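Local coordinates for Cro protein (PDB 3BD1) that probably binds operator DNA through its helix-turn-helix and regulates transcription of prophage genes, at residues 5-10 against 51-56. Sequence-based numbering, arbitrary orientation.
Sequences DIAINK and GAVICR
Lys10 N donates a hydrogen bond to Ile6 O at 2.9 Å, one turn back in helix 3-11. The four-residue spacing puts both side chains on the same face of the helix, toward Ala52 and Val53. No hydrogen bond links the two segments. The contact is mainly apolar and small, burying about 200 Å².

Ile6 and Val53 cross obliquely. Ile6 CG2 is anti to its backbone N, and it meets Val53 CG1 at 3.5 Å, tighter than usual for two carbons. The same Val53 methyl also lies 3.6 Å from Ile6 CB, so it rests on the root of the isoleucine branch. The other branch of Val53, CG2, reaches Ala7 CB at 4.2 Å, a looser touch. Val53 thus spans two successive residues of the helix. Methyl groups also make the polar approaches, Ile6 CG2 to Ala52 O and Val53 CG1 to Ala7 N.

Ala52 meets the aliphatic part of Lys10. Its CB is 3.9 Å from Lys10 CG, and CD and CE lie equally near. A bend at chi2 (64°) places CD close to the alanine methyl.

Ile45 of helix 42-48 also packs on Val53, and Leu17 of helix 14-21 on Ala7. Met1 of a second subunit touches both Ile6 and Ala52.

The contact joins helix 3-11 to the loop leading into helix 55-58, whose N-cap is Ile54. Between these two segments the fit rests on van der Waals packing; directional hold on the loop probably comes from bonds to other residues, such as Cys55 N to Glu46.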
# COMPACT_ATOMS: atom_id res chain seq x y z
N ASP A 5 1.95 -3.41 6.31
CA ASP A 5 0.90 -2.80 5.50
C ASP A 5 0.34 -1.53 6.14
O ASP A 5 0.06 -0.57 5.43
CB ASP A 5 -0.22 -3.79 5.25
CG ASP A 5 0.19 -4.88 4.29
OD1 ASP A 5 1.09 -4.70 3.46
OD2 ASP A 5 -0.41 -5.97 4.35
N ILE A 6 0.19 -1.52 7.46
CA ILE A 6 -0.25 -0.29 8.12
C ILE A 6 0.78 0.81 7.86
O ILE A 6 0.39 1.95 7.59
CB ILE A 6 -0.44 -0.49 9.64
CG1 ILE A 6 -1.53 -1.54 9.90
CG2 ILE A 6 -0.75 0.82 10.35
CD1 ILE A 6 -1.69 -1.97 11.36
N ALA A 7 2.07 0.48 7.95
CA ALA A 7 3.12 1.46 7.66
C ALA A 7 3.08 1.97 6.22
O ALA A 7 3.21 3.17 5.94
CB ALA A 7 4.49 0.88 7.97
N ILE A 8 2.91 1.06 5.27
CA ILE A 8 2.81 1.44 3.86
C ILE A 8 1.63 2.37 3.64
O ILE A 8 1.75 3.39 2.96
CB ILE A 8 2.71 0.19 2.93
CG1 ILE A 8 4.01 -0.61 2.95
CG2 ILE A 8 2.27 0.54 1.53
CD1 ILE A 8 3.94 -2.03 2.36
N ASN A 9 0.49 2.04 4.23
CA ASN A 9 -0.70 2.85 4.07
C ASN A 9 -0.57 4.21 4.75
O ASN A 9 -1.12 5.18 4.24
CB ASN A 9 -1.93 2.11 4.56
CG ASN A 9 -2.38 1.02 3.60
OD1 ASN A 9 -2.07 1.11 2.40
ND2 ASN A 9 -3.09 0.02 4.08
N LYS A 10 0.18 4.26 5.84
CA LYS A 10 0.35 5.55 6.54
C LYS A 10 1.10 6.53 5.66
O LYS A 10 0.72 7.70 5.59
CB LYS A 10 1.06 5.34 7.87
CG LYS A 10 1.28 6.60 8.64
CD LYS A 10 -0.07 7.20 9.00
CE LYS A 10 0.05 8.19 10.14
NZ LYS A 10 0.76 9.38 9.63
N GLY A 51 4.23 7.02 14.59
CA GLY A 51 3.72 6.11 15.60
C GLY A 51 2.48 5.32 15.22
O GLY A 51 1.87 4.65 16.09
N ALA A 52 2.09 5.34 13.94
CA ALA A 52 0.94 4.56 13.47
C ALA A 52 1.25 3.08 13.65
O ALA A 52 0.33 2.31 13.88
CB ALA A 52 0.64 4.82 12.02
N VAL A 53 2.53 2.73 13.57
CA VAL A 53 3.00 1.42 14.03
C VAL A 53 4.14 1.69 14.97
O VAL A 53 4.86 2.69 14.87
CB VAL A 53 3.44 0.52 12.90
CG1 VAL A 53 2.25 0.21 11.98
CG2 VAL A 53 4.59 1.04 12.15
N ILE A 54 4.30 0.78 15.93
CA ILE A 54 5.37 0.85 16.90
C ILE A 54 6.26 -0.37 16.80
O ILE A 54 5.91 -1.38 16.22
CB ILE A 54 4.87 1.07 18.33
CG1 ILE A 54 4.03 -0.11 18.81
CG2 ILE A 54 4.09 2.39 18.39
CD1 ILE A 54 3.76 -0.03 20.30
N CYS A 55 7.45 -0.25 17.39
CA CYS A 55 8.48 -1.28 17.28
C CYS A 55 7.94 -2.66 17.68
O CYS A 55 8.22 -3.64 17.01
CB CYS A 55 9.69 -0.92 18.16
SG CYS A 55 10.64 0.45 17.49
N ARG A 56 7.18 -2.74 18.77
CA ARG A 56 6.68 -4.03 19.27
C ARG A 56 5.71 -4.68 18.29
O ARG A 56 5.58 -5.90 18.27
CB ARG A 56 6.02 -3.80 20.63
CG ARG A 56 5.25 -4.90 21.26
CD ARG A 56 6.14 -6.02 21.71
NE ARG A 56 5.29 -7.10 22.22
CZ ARG A 56 5.68 -8.03 23.07
NH1 ARG A 56 6.94 -8.06 23.51
NH2 ARG A 56 4.82 -8.96 23.48